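Local coordinates for protein oxidized polyvinyl alcohol hydrolase (PDB 3WWC) that hydrolyses beta-diketones such as 4,6-nonanedione and cleaves oxidized polyvinyl alcohol in the second step of polyvinyl alcohol degradation, at residues Arg170-Gly175 / Asp319-His324; Leu198-Glu203 / His303-Leu308; Val249-Gly254 / Pro277-Gly282; Asp291-Ala296 / Arg331-Thr336; Asn314-Asp319 / Gln337-Tyr342. The protein carries 1 engineered substitution. All coordinates share one frame; numbering follows the deposited sequence.

Contact 1: Arg170-Gly175 / Asp319-His324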
# COMPACT_ATOMS: atom_id res chain seq x y z
N ARG A 170 -0.25 -5.27 15.48
CA ARG A 170 0.77 -4.49 14.76
C ARG A 170 1.05 -5.16 13.43
O ARG A 170 2.21 -5.44 13.09
CB ARG A 170 2.03 -4.37 15.61
CG ARG A 170 1.84 -3.41 16.81
CD ARG A 170 3.16 -3.15 17.49
NE ARG A 170 3.07 -2.17 18.57
CZ ARG A 170 2.66 -2.45 19.80
NH1 ARG A 170 2.27 -3.68 20.15
NH2 ARG A 170 2.70 -1.46 20.72
N LEU A 171 -0.00 -5.40 12.68
CA LEU A 171 0.14 -5.97 11.32
C LEU A 171 0.05 -4.79 10.34
O LEU A 171 -1.03 -4.20 10.17
CB LEU A 171 -0.98 -6.98 11.01
CG LEU A 171 -1.08 -8.11 12.07
CD1 LEU A 171 -2.27 -8.98 11.70
CD2 LEU A 171 0.21 -8.93 12.18
N PHE A 172 1.18 -4.48 9.67
CA PHE A 172 1.25 -3.32 8.77
C PHE A 172 1.63 -3.70 7.36
O PHE A 172 2.48 -4.58 7.17
CB PHE A 172 2.33 -2.36 9.28
CG PHE A 172 2.03 -1.83 10.69
CD1 PHE A 172 0.95 -1.01 10.89
CD2 PHE A 172 2.82 -2.19 11.75
CE1 PHE A 172 0.66 -0.54 12.19
CE2 PHE A 172 2.54 -1.73 13.07
CZ PHE A 172 1.47 -0.91 13.28
N LEU A 173 1.00 -3.07 6.36
CA LEU A 173 1.45 -3.33 4.99
C LEU A 173 1.73 -1.99 4.30
O LEU A 173 1.29 -0.93 4.76
CB LEU A 173 0.45 -4.16 4.18
CG LEU A 173 -0.70 -3.48 3.46
CD1 LEU A 173 -1.41 -4.55 2.66
CD2 LEU A 173 -1.71 -2.82 4.41
N GLY A 174 2.49 -2.01 3.22
CA GLY A 174 2.76 -0.75 2.55
C GLY A 174 3.50 -1.04 1.28
O GLY A 174 3.89 -2.19 1.01
N GLY A 175 3.69 -0.01 0.47
CA GLY A 175 4.37 -0.29 -0.80
C GLY A 175 4.46 0.98 -1.61
O GLY A 175 3.97 2.02 -1.22
N ASP A 319 8.44 2.37 12.83
CA ASP A 319 8.33 2.55 14.27
C ASP A 319 7.22 3.52 14.61
O ASP A 319 6.62 3.41 15.69
CB ASP A 319 9.66 3.04 14.86
CG ASP A 319 10.75 1.99 14.77
OD1 ASP A 319 10.49 0.83 14.42
OD2 ASP A 319 11.94 2.33 15.03
N THR A 320 6.92 4.49 13.73
CA THR A 320 5.81 5.42 13.95
C THR A 320 4.50 4.64 13.85
O THR A 320 3.60 4.77 14.72
CB THR A 320 5.82 6.51 12.89
OG1 THR A 320 6.97 7.36 13.10
CG2 THR A 320 4.54 7.36 12.99
N LEU A 321 4.36 3.78 12.83
CA LEU A 321 3.13 2.98 12.75
C LEU A 321 3.00 2.07 14.00
O LEU A 321 1.92 1.99 14.61
CB LEU A 321 3.14 2.06 11.49
CG LEU A 321 3.25 2.79 10.15
CD1 LEU A 321 3.20 1.70 9.06
CD2 LEU A 321 2.09 3.75 9.93
N ALA A 322 4.10 1.44 14.42
CA ALA A 322 4.06 0.52 15.58
C ALA A 322 3.76 1.25 16.90
O ALA A 322 3.33 0.63 17.86
CB ALA A 322 5.43 -0.24 15.68
N SER A 323 3.94 2.56 16.91
CA SER A 323 3.59 3.33 18.12
C SER A 323 2.09 3.47 18.30
O SER A 323 1.61 4.02 19.32
CB SER A 323 4.24 4.72 18.06
OG SER A 323 3.57 5.63 17.19
N HIS A 324 1.33 3.04 17.31
CA HIS A 324 -0.12 3.13 17.39
C HIS A 324 -0.70 1.75 17.12
O HIS A 324 -1.25 1.50 16.05
CB HIS A 324 -0.62 4.13 16.35
CG HIS A 324 -2.01 4.60 16.62
ND1 HIS A 324 -2.30 5.43 17.68
CD2 HIS A 324 -3.20 4.30 16.04
CE1 HIS A 324 -3.60 5.61 17.75
NE2 HIS A 324 -4.18 4.95 16.77
O HOH W 1 4.74 0.49 20.82
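Arg170 and Ala322 supply the polar half of this contact. NE of Arg170 donates to Ala322 O over 2.9 Å along a nearly straight line, with an N-H...O angle of 164°. It arrives in the carbonyl plane, on a lone pair, and the oxygen in turn lies close to the plane of the guanidinium. Water 1 makes a second route between the same partners: it accepts from Arg170 NH2 at 2.8 Å and donates to Ala322 O at 3.3 Å. The remaining nitrogen, NH1, is salt-bridged to Asp167, which probably helps to fix the group's rotation. Beyond the direct link, Ser323 OG donates a hydrogen bond to Thr320 O at 2.6 Å, and the same carbonyl accepts Ser323 N.

This is the alpha/beta hydrolase layering of helix on sheet: helix 310-322 lies against one face at strand 170-176, while Leu173 packs on helix 178-189 on the other.

The apolar half belongs to Phe172 and Leu321, whose side chains slide past each other in opposite directions. With Phe172 CG trans to its carbonyl carbon (chi1 -61°), the ring extends to Leu321 and Ala322 near the end of the helix, and Leu321 CB sits over its centre in a CH-pi contact, 3.7 Å from the centroid. Beside this, Phe172 CE2 comes within 4.2 Å of Ala322 CB. Ile248 of strand 247-253 touches both Phe172 and Leu321.

Contact 2: Leu198-Glu203 / His303-Leu308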
# COMPACT_ATOMS: atom_id res chain seq x y z
N LEU A 198 1.39 1.95 4.96
CA LEU A 198 2.26 2.98 4.39
C LEU A 198 2.12 3.06 2.87
O LEU A 198 2.96 2.48 2.11
CB LEU A 198 3.72 2.65 4.80
CG LEU A 198 4.84 3.58 4.31
CD1 LEU A 198 4.65 4.97 4.89
CD2 LEU A 198 6.20 3.02 4.79
N PRO A 199 1.06 3.71 2.37
CA PRO A 199 0.87 3.84 0.90
C PRO A 199 1.76 4.97 0.37
O PRO A 199 1.49 6.14 0.64
CB PRO A 199 -0.63 4.13 0.76
CG PRO A 199 -1.00 4.83 2.12
CD PRO A 199 -0.15 4.13 3.14
N ILE A 200 2.84 4.61 -0.31
CA ILE A 200 3.80 5.57 -0.85
C ILE A 200 3.49 5.76 -2.32
O ILE A 200 3.58 4.82 -3.12
CB ILE A 200 5.24 5.06 -0.70
CG1 ILE A 200 5.54 4.68 0.75
CG2 ILE A 200 6.19 6.14 -1.21
CD1 ILE A 200 7.00 4.11 0.95
N SER A 201 3.09 6.99 -2.66
CA SER A 201 2.77 7.34 -4.05
C SER A 201 1.85 6.35 -4.71
O SER A 201 2.13 5.84 -5.81
CB SER A 201 4.05 7.46 -4.81
OG SER A 201 4.86 8.44 -4.22
N GLY A 202 0.77 6.08 -4.01
CA GLY A 202 -0.26 5.18 -4.54
C GLY A 202 -1.38 5.97 -5.20
O GLY A 202 -1.61 7.16 -4.91
N GLU A 203 -2.09 5.29 -6.09
CA GLU A 203 -3.25 5.92 -6.72
C GLU A 203 -4.49 5.77 -5.84
O GLU A 203 -4.55 4.93 -4.89
CB GLU A 203 -3.55 5.27 -8.10
CG GLU A 203 -3.12 6.11 -9.34
CD GLU A 203 -4.01 7.32 -9.57
OE1 GLU A 203 -3.85 7.92 -10.64
OE2 GLU A 203 -4.87 7.68 -8.73
N HIS A 303 8.91 9.64 -7.94
CA HIS A 303 8.09 8.45 -7.91
C HIS A 303 8.96 7.21 -7.86
O HIS A 303 9.22 6.56 -8.91
CB HIS A 303 7.22 8.37 -9.16
CG HIS A 303 6.11 7.37 -9.06
ND1 HIS A 303 5.08 7.50 -8.16
CD2 HIS A 303 5.87 6.23 -9.75
CE1 HIS A 303 4.24 6.48 -8.29
NE2 HIS A 303 4.70 5.70 -9.26
N MET A 304 9.47 6.90 -6.68
CA MET A 304 10.31 5.73 -6.44
C MET A 304 10.35 5.59 -4.93
O MET A 304 9.79 6.42 -4.23
CB MET A 304 11.72 5.92 -6.99
CG MET A 304 12.34 7.19 -6.59
SD MET A 304 13.81 7.63 -7.63
CE MET A 304 14.48 6.19 -7.93
N TRP A 305 10.93 4.52 -4.43
CA TRP A 305 10.98 4.39 -2.98
C TRP A 305 11.75 5.58 -2.45
O TRP A 305 12.71 6.02 -3.07
CB TRP A 305 11.75 3.12 -2.60
CG TRP A 305 11.49 2.72 -1.17
CD1 TRP A 305 12.15 3.17 -0.03
CD2 TRP A 305 10.42 1.90 -0.73
NE1 TRP A 305 11.52 2.67 1.07
CE2 TRP A 305 10.45 1.89 0.67
CE3 TRP A 305 9.43 1.17 -1.40
CZ2 TRP A 305 9.51 1.19 1.46
CZ3 TRP A 305 8.50 0.47 -0.65
CH2 TRP A 305 8.54 0.49 0.79
N PRO A 306 11.39 6.10 -1.27
CA PRO A 306 12.06 7.25 -0.62
C PRO A 306 13.57 7.07 -0.78
O PRO A 306 14.13 6.04 -0.41
CB PRO A 306 11.60 7.12 0.83
CG PRO A 306 10.09 6.82 0.58
CD PRO A 306 10.18 5.71 -0.51
N GLN A 307 14.21 8.12 -1.34
CA GLN A 307 15.62 8.05 -1.68
C GLN A 307 16.56 8.71 -0.71
O GLN A 307 17.72 8.28 -0.59
CB GLN A 307 15.84 8.70 -3.05
CG GLN A 307 15.14 7.96 -4.20
CD GLN A 307 15.75 6.61 -4.47
OE1 GLN A 307 15.11 5.57 -4.27
NE2 GLN A 307 16.99 6.60 -4.93
N LEU A 308 16.07 9.75 -0.05
CA LEU A 308 16.90 10.44 0.92
C LEU A 308 16.86 9.68 2.27
O LEU A 308 15.78 9.48 2.85
CB LEU A 308 16.40 11.88 1.13
CG LEU A 308 16.35 12.72 -0.14
CD1 LEU A 308 15.49 14.00 0.15
CD2 LEU A 308 17.79 13.03 -0.61
O HOH W 2 7.43 8.34 -4.43
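A chi1 of -54° places CG1 of Ile200 anti to the carbonyl carbon and carries CD1 across to Trp305. The tryptophan begins by pointing away from the strand, yet its chi1 of -163° brings the indole back to receive that methyl. The two side chains cross at about a right angle, and CD1 lies over the six-membered ring in a CH-pi contact, 3.9 Å from its centroid. CD of the Pro306 ring abuts the same methyl, 3.8 Å from Ile200 CD1, and both carbons rest on one face of the indole. Trp305 NE1 is hydrogen-bonded to Asn314 of helix 310-322.

His303 reaches Ser201 with one side of its imidazole. CE1 comes within 3.3 Å of Ser201 O, which lies at the ring edge near its plane, and ND1 is 3.5 Å from Ser201 CB. Water 2 spans the segments by donating to Ser201 OG at 2.6 Å and to Met304 O at 3.0 Å. The polar ends of Ser201 and His303 converge on one carboxylate: Asp258 OD2 is hydrogen-bonded to Ser201 OG and OD1 to His303 ND1, so Ser201 probably helps to position the aspartate.

His303 NE2 is hydrogen-bonded to butanoic acid, Tyr275 stacks on the ring, and the engineered Ala177 is about 3 Å away between side chains, a layout consistent with the Ser-Asp-His catalytic triad of alpha/beta hydrolases.

Contact 3: Val249-Gly254 / Pro277-Gly282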
# COMPACT_ATOMS: atom_id res chain seq x y z
N VAL A 249 -2.45 5.39 9.29
CA VAL A 249 -2.07 5.38 7.88
C VAL A 249 -1.12 6.51 7.63
O VAL A 249 -1.39 7.68 8.00
CB VAL A 249 -3.30 5.55 6.97
CG1 VAL A 249 -2.89 5.50 5.49
CG2 VAL A 249 -4.33 4.43 7.29
N MET A 250 -0.00 6.20 6.99
CA MET A 250 1.01 7.21 6.65
C MET A 250 1.11 7.25 5.12
O MET A 250 1.61 6.31 4.50
CB MET A 250 2.36 6.83 7.24
CG MET A 250 3.39 7.95 6.96
SD MET A 250 5.06 7.52 7.65
CE MET A 250 4.75 7.79 9.37
N THR A 251 0.60 8.33 4.54
CA THR A 251 0.61 8.50 3.08
C THR A 251 1.80 9.36 2.69
O THR A 251 2.01 10.41 3.30
CB THR A 251 -0.64 9.18 2.61
OG1 THR A 251 -1.79 8.40 3.01
CG2 THR A 251 -0.63 9.34 1.09
N VAL A 252 2.57 8.94 1.70
CA VAL A 252 3.78 9.70 1.30
C VAL A 252 3.68 10.17 -0.15
O VAL A 252 3.35 9.37 -1.06
CB VAL A 252 5.02 8.82 1.42
CG1 VAL A 252 6.29 9.62 1.06
CG2 VAL A 252 5.14 8.27 2.86
N TRP A 253 3.93 11.47 -0.34
CA TRP A 253 3.97 12.10 -1.67
C TRP A 253 5.42 12.48 -1.93
O TRP A 253 6.08 13.05 -1.06
CB TRP A 253 3.10 13.38 -1.66
CG TRP A 253 3.16 14.14 -2.94
CD1 TRP A 253 2.79 13.67 -4.18
CD2 TRP A 253 3.51 15.52 -3.12
NE1 TRP A 253 2.87 14.68 -5.11
CE2 TRP A 253 3.31 15.83 -4.48
CE3 TRP A 253 3.96 16.54 -2.26
CZ2 TRP A 253 3.54 17.11 -5.01
CZ3 TRP A 253 4.19 17.82 -2.79
CH2 TRP A 253 3.98 18.08 -4.15
N GLY A 254 5.89 12.19 -3.16
CA GLY A 254 7.28 12.42 -3.54
C GLY A 254 7.58 13.76 -4.18
O GLY A 254 8.68 13.94 -4.75
N PRO A 277 -2.85 14.44 -6.63
CA PRO A 277 -4.25 14.27 -6.24
C PRO A 277 -4.58 12.98 -5.48
O PRO A 277 -5.50 12.98 -4.66
CB PRO A 277 -5.00 14.35 -7.58
CG PRO A 277 -4.01 13.96 -8.60
CD PRO A 277 -2.71 14.60 -8.08
N SER A 278 -3.87 11.90 -5.78
CA SER A 278 -4.17 10.65 -5.12
C SER A 278 -3.69 10.60 -3.68
O SER A 278 -4.40 10.03 -2.84
CB SER A 278 -3.65 9.47 -5.92
OG SER A 278 -2.27 9.56 -6.07
N THR A 279 -2.52 11.17 -3.38
CA THR A 279 -2.11 11.21 -1.98
C THR A 279 -3.03 12.20 -1.23
O THR A 279 -3.41 12.00 -0.10
CB THR A 279 -0.62 11.58 -1.83
OG1 THR A 279 -0.37 12.88 -2.45
CG2 THR A 279 0.26 10.48 -2.43
N GLN A 280 -3.41 13.30 -1.86
CA GLN A 280 -4.32 14.24 -1.21
C GLN A 280 -5.63 13.53 -0.92
O GLN A 280 -6.14 13.61 0.19
CB GLN A 280 -4.63 15.45 -2.13
CG GLN A 280 -5.53 16.46 -1.47
CD GLN A 280 -4.79 17.27 -0.40
OE1 GLN A 280 -3.82 17.97 -0.71
NE2 GLN A 280 -5.25 17.16 0.85
N ALA A 281 -6.20 12.88 -1.94
CA ALA A 281 -7.47 12.22 -1.73
C ALA A 281 -7.43 11.18 -0.64
O ALA A 281 -8.35 11.07 0.20
CB ALA A 281 -7.94 11.57 -3.05
N GLY A 282 -6.39 10.37 -0.62
CA GLY A 282 -6.34 9.37 0.43
C GLY A 282 -6.20 10.03 1.77
O GLY A 282 -6.82 9.60 2.73
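Thr251 and Trp253 of strand 247-253 receive a single helical residue, Thr279, at the inner face of helix 275-288. Strand, helix and the following strand 292-298, a parallel neighbour of the first, form a beta-alpha-beta crossover of the alpha/beta hydrolase sheet, here lengthened by the two-stranded hairpin 259-263/269-274. The axes of 249-253 and 277-282 run nearly antiparallel, at 160°, and approach to 8.4 Å.

Methyl and methine contacts come first. Thr251 CG2 reaches Thr279 CB at 3.7 Å and lies 3.8 Å from Thr279 CG2, the side chains meeting at a slant. Thr279 CG2 also rests 3.6 Å from the backbone oxygen of Val252, so the helical methyl fits against the strand between Thr251 and Trp253.

Both hydroxyls find their hydrogen-bond partners outside the two segments. In Thr279, chi1 of 58° sets OG1 between the backbone N and the carbonyl carbon, where it is hydrogen-bonded to Tyr275 O one turn back in the helix. Thr251 OG1 is hydrogen-bonded to His294 NE2 on strand 292-298. The side chain of Thr251 is about 5 Å from that of Ser283, proposed by similarity as a charge-relay residue, whereas the side chain of Thr279 stands about 10 Å from both the Ala177 side chain and bound butanoic acid.

The side chains of Trp253 and Thr279 cross at about a right angle. Thr279 OG1 lies 3.6 Å from Trp253 CB and 3.7 Å from Trp253 CD1.

Contact 4: Asp291-Ala296 / Arg331-Thr336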
# COMPACT_ATOMS: atom_id res chain seq x y z
N ASP A 291 -11.50 6.84 13.86
CA ASP A 291 -10.63 5.88 14.49
C ASP A 291 -9.34 5.66 13.73
O ASP A 291 -8.66 4.66 13.92
CB ASP A 291 -11.35 4.55 14.67
CG ASP A 291 -12.51 4.66 15.61
OD1 ASP A 291 -12.48 5.59 16.47
OD2 ASP A 291 -13.45 3.83 15.50
N VAL A 292 -9.00 6.61 12.89
CA VAL A 292 -7.75 6.53 12.11
C VAL A 292 -6.86 7.72 12.39
O VAL A 292 -7.32 8.86 12.41
CB VAL A 292 -8.07 6.55 10.59
CG1 VAL A 292 -6.77 6.54 9.77
CG2 VAL A 292 -8.91 5.37 10.22
N VAL A 293 -5.57 7.48 12.63
CA VAL A 293 -4.55 8.53 12.74
C VAL A 293 -3.96 8.58 11.33
O VAL A 293 -3.49 7.56 10.84
CB VAL A 293 -3.43 8.13 13.72
CG1 VAL A 293 -2.24 9.10 13.63
CG2 VAL A 293 -3.97 8.12 15.15
N HIS A 294 -4.04 9.72 10.65
CA HIS A 294 -3.43 9.82 9.34
C HIS A 294 -2.23 10.75 9.42
O HIS A 294 -2.32 11.84 9.97
CB HIS A 294 -4.40 10.39 8.30
CG HIS A 294 -3.80 10.44 6.93
ND1 HIS A 294 -3.06 11.52 6.48
CD2 HIS A 294 -3.61 9.45 6.03
CE1 HIS A 294 -2.45 11.19 5.36
NE2 HIS A 294 -2.76 9.94 5.06
N VAL A 295 -1.10 10.29 8.89
CA VAL A 295 0.09 11.10 8.87
C VAL A 295 0.40 11.40 7.38
O VAL A 295 0.49 10.47 6.56
CB VAL A 295 1.28 10.37 9.51
CG1 VAL A 295 2.51 11.27 9.40
CG2 VAL A 295 1.02 10.02 11.01
N ALA A 296 0.48 12.70 7.01
CA ALA A 296 0.79 13.09 5.65
C ALA A 296 2.26 13.46 5.59
O ALA A 296 2.70 14.39 6.27
CB ALA A 296 -0.10 14.30 5.26
N ARG A 331 -6.08 10.18 20.09
CA ARG A 331 -5.61 11.35 20.84
C ARG A 331 -4.31 11.08 21.60
O ARG A 331 -3.64 12.01 22.06
CB ARG A 331 -6.68 11.81 21.82
CG ARG A 331 -7.96 12.32 21.17
CD ARG A 331 -8.93 12.66 22.31
NE ARG A 331 -8.97 11.51 23.22
CZ ARG A 331 -8.83 11.57 24.55
NH1 ARG A 331 -8.63 12.74 25.16
NH2 ARG A 331 -8.84 10.44 25.27
N SER A 332 -3.93 9.82 21.71
CA SER A 332 -2.73 9.48 22.43
C SER A 332 -1.52 9.47 21.49
O SER A 332 -0.39 9.40 21.95
CB SER A 332 -2.88 8.09 23.05
OG SER A 332 -2.90 7.06 22.04
N PHE A 333 -1.77 9.52 20.19
CA PHE A 333 -0.63 9.47 19.27
C PHE A 333 0.28 10.71 19.33
O PHE A 333 -0.22 11.85 19.41
CB PHE A 333 -1.19 9.31 17.85
CG PHE A 333 -0.14 9.29 16.80
CD1 PHE A 333 0.61 8.14 16.61
CD2 PHE A 333 0.12 10.41 16.02
CE1 PHE A 333 1.64 8.12 15.64
CE2 PHE A 333 1.13 10.42 15.06
CZ PHE A 333 1.90 9.27 14.86
N LYS A 334 1.60 10.50 19.24
CA LYS A 334 2.56 11.60 19.26
C LYS A 334 3.56 11.40 18.15
O LYS A 334 4.36 10.46 18.19
CB LYS A 334 3.30 11.66 20.59
CG LYS A 334 2.27 11.98 21.73
CD LYS A 334 2.97 12.34 23.04
CE LYS A 334 1.97 12.97 24.04
NZ LYS A 334 1.32 14.25 23.56
N LEU A 335 3.51 12.27 17.16
CA LEU A 335 4.44 12.15 16.04
C LEU A 335 5.82 12.61 16.45
O LEU A 335 5.94 13.60 17.21
CB LEU A 335 3.95 13.05 14.89
CG LEU A 335 4.62 12.92 13.54
CD1 LEU A 335 4.37 11.54 12.98
CD2 LEU A 335 4.01 13.95 12.61
N THR A 336 6.85 11.90 16.01
CA THR A 336 8.22 12.35 16.26
C THR A 336 8.76 12.84 14.92
O THR A 336 8.18 12.56 13.87
CB THR A 336 9.15 11.26 16.77
OG1 THR A 336 9.30 10.23 15.78
CG2 THR A 336 8.60 10.66 18.08
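Segment 331-336 runs in the same direction as strand 292-298, with CA atoms 7.7 Å apart at Val293 and Phe333 and 8.5 Å apart at Val295 and Leu335, so alternate residues of each segment face one another and the bridging is done by side chains.

Phe333 carries most of it. Its chi1 of 178° holds CG trans to the backbone N, so that the ring extends from the loop toward the strand and receives Val293 CG1 over one face. This is a CH-pi contact, 3.8 Å from the centroid and 19° off the normal; the methyl is displaced toward the rim, where Phe333 CD2 is its closest ring atom at 3.6 Å. The other Val293 branch, CG2, lies beside Phe333 CB at 4.1 Å.

Val295, two residues along, divides its methyls between two partners. Its CG2 meets the far end of the aromatic ring, 4.0 Å from Phe333 CZ, with the side chains roughly perpendicular. Its CG1 meets Leu335 CD1, also at 4.0 Å, on a slanting approach. The phenyl is thus touched by both valines, one over its face and the other near CZ.

Further partners extend the apolar layer: Phe333 touches Ile248 of strand 247-253 and Val346 of strand 343-346, and Val293 touches His324. His294, between the valines, lies on the other side of the sheet, against helix 275-288. In this alpha/beta hydrolase fold, the loop after helix 310-322 lies over the last parallel strand before leading into the antiparallel edge strand 343-346.

Contact 5: Asn314-Asp319 / Gln337-Tyr342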
# COMPACT_ATOMS: atom_id res chain seq x y z
N ASN A 314 12.69 4.25 6.55
CA ASN A 314 11.98 3.00 6.77
C ASN A 314 11.85 2.73 8.26
O ASN A 314 10.79 2.33 8.74
CB ASN A 314 12.68 1.79 6.13
CG ASN A 314 12.65 1.80 4.61
OD1 ASN A 314 12.05 2.67 3.99
ND2 ASN A 314 13.30 0.78 4.01
N ARG A 315 12.93 2.97 9.02
CA ARG A 315 12.88 2.69 10.47
C ARG A 315 11.93 3.66 11.13
O ARG A 315 11.09 3.27 11.97
CB ARG A 315 14.26 2.91 11.11
CG ARG A 315 15.28 1.85 10.74
CD ARG A 315 16.60 2.05 11.57
NE ARG A 315 17.38 3.22 11.19
CZ ARG A 315 18.35 3.23 10.27
NH1 ARG A 315 18.66 2.13 9.58
NH2 ARG A 315 19.05 4.34 10.14
N TRP A 316 12.02 4.95 10.78
CA TRP A 316 11.14 5.97 11.37
C TRP A 316 9.68 5.69 11.03
O TRP A 316 8.78 5.75 11.91
CB TRP A 316 11.52 7.37 10.85
CG TRP A 316 10.57 8.43 11.33
CD1 TRP A 316 10.54 9.01 12.58
CD2 TRP A 316 9.44 8.95 10.62
NE1 TRP A 316 9.46 9.85 12.69
CE2 TRP A 316 8.76 9.83 11.51
CE3 TRP A 316 8.93 8.76 9.34
CZ2 TRP A 316 7.60 10.50 11.14
CZ3 TRP A 316 7.77 9.43 8.98
CH2 TRP A 316 7.12 10.29 9.88
N ALA A 317 9.41 5.36 9.77
CA ALA A 317 8.00 5.13 9.39
C ALA A 317 7.43 3.91 10.07
O ALA A 317 6.33 3.99 10.64
CB ALA A 317 7.90 4.99 7.82
N LEU A 318 8.13 2.77 10.06
CA LEU A 318 7.58 1.58 10.70
C LEU A 318 7.47 1.74 12.19
O LEU A 318 6.46 1.33 12.75
CB LEU A 318 8.39 0.33 10.32
CG LEU A 318 7.79 -0.53 9.16
CD1 LEU A 318 6.42 -1.13 9.48
CD2 LEU A 318 7.71 0.36 7.93
N ASP A 319 8.44 2.37 12.83
CA ASP A 319 8.33 2.55 14.27
C ASP A 319 7.22 3.52 14.61
O ASP A 319 6.62 3.41 15.69
CB ASP A 319 9.66 3.04 14.86
CG ASP A 319 10.75 1.99 14.77
OD1 ASP A 319 10.49 0.83 14.42
OD2 ASP A 319 11.94 2.33 15.03
N GLN A 337 9.86 13.58 14.96
CA GLN A 337 10.45 14.17 13.75
C GLN A 337 10.99 13.13 12.76
O GLN A 337 11.73 12.25 13.13
CB GLN A 337 11.61 15.09 14.17
CG GLN A 337 12.19 15.98 13.10
CD GLN A 337 13.20 16.95 13.68
OE1 GLN A 337 12.86 17.84 14.48
NE2 GLN A 337 14.46 16.78 13.30
N PRO A 338 10.58 13.24 11.48
CA PRO A 338 11.09 12.29 10.49
C PRO A 338 12.53 12.67 10.13
O PRO A 338 13.04 13.74 10.51
CB PRO A 338 10.15 12.50 9.29
CG PRO A 338 9.84 14.00 9.39
CD PRO A 338 9.62 14.20 10.90
N PRO A 339 13.22 11.82 9.38
CA PRO A 339 14.60 12.10 8.98
C PRO A 339 14.64 13.33 8.10
O PRO A 339 13.65 13.76 7.53
CB PRO A 339 14.97 10.90 8.11
CG PRO A 339 14.00 9.80 8.60
CD PRO A 339 12.74 10.53 8.87
N GLU A 340 15.85 13.83 7.92
CA GLU A 340 16.06 14.94 7.02
C GLU A 340 15.62 14.52 5.61
O GLU A 340 15.91 13.42 5.18
CB GLU A 340 17.55 15.32 7.00
CG GLU A 340 17.76 16.62 6.28
CD GLU A 340 19.22 17.07 6.24
OE1 GLU A 340 19.45 18.14 5.60
OE2 GLU A 340 20.10 16.37 6.81
N GLY A 341 14.90 15.41 4.94
CA GLY A 341 14.40 15.13 3.59
C GLY A 341 12.91 14.88 3.57
O GLY A 341 12.34 14.71 2.48
N TYR A 342 12.27 14.88 4.75
CA TYR A 342 10.83 14.62 4.87
C TYR A 342 10.16 15.64 5.76
O TYR A 342 10.76 16.11 6.76
CB TYR A 342 10.55 13.22 5.52
CG TYR A 342 11.22 12.11 4.77
CD1 TYR A 342 10.57 11.46 3.74
CD2 TYR A 342 12.56 11.81 4.99
CE1 TYR A 342 11.26 10.56 2.93
CE2 TYR A 342 13.27 10.93 4.20
CZ TYR A 342 12.60 10.31 3.15
OH TYR A 342 13.28 9.51 2.29
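Trp316 packs against two consecutive prolines, with Pro338 over one face of its indole and Pro339 near CB and CG. The side chain leaves the helix with CG anti to the backbone nitrogen (chi1 175°), and chi2 of 78° turns the ring plane so that this face meets Pro338. Pro338 lies alongside, pointing the same way: its CB stands over the six-membered ring, 3.6 Å from the centroid and only 5° off the normal, a CH-pi contact. Pro338 CA packs on the same face, 3.5 Å from Trp316 CE2. Pro339 meets the root of the indole at a slant, with CD 3.9 Å from Trp316 CG.

The indole nitrogen is hydrogen-bonded to Thr336 OG1, just before the loop segment. NE1 is also 3.3 Å from Gln337 O, but the angle is too poor for a hydrogen bond. Beyond the prolines the chain reverses in a type II beta turn from Pro339 to Tyr342, with Gly341 at positive phi and Tyr342 N hydrogen-bonded to Pro339 O.

Lying near the surface, Trp316 joins helix 310-322 to this loop and to the sheet: it touches Met250 of strand 247-253, while both Trp316 and Pro338 touch Cys344 of edge strand 343-346.

Overall arrangement
Contacts 1 to 4 each use a strand of one mixed sheet, from 170-176 to 292-298, and contact 5 joins helix 310-322 to the loop beyond. Contacts 2 and 3 lie closest, their centres about 9 Å apart; Ser201 N, just past strand 196-200, lies 2.9 Å from Val252 O of the neighbouring strand. Contacts 1 and 5 share helix 310-322 and Asp319. Contact 4 reaches both, since Ser323 and His324 pack on Phe333 and Val293, and Leu335 CD1 lies 3.9 Å from Trp316 CZ2. Met250 links contact 3 to the same helix. Contact 2 alone touches the butanoic acid pocket, through His303; contact 5 meets contact 2 where Asn314 OD1 lies 3.0 Å from Trp305 NE1.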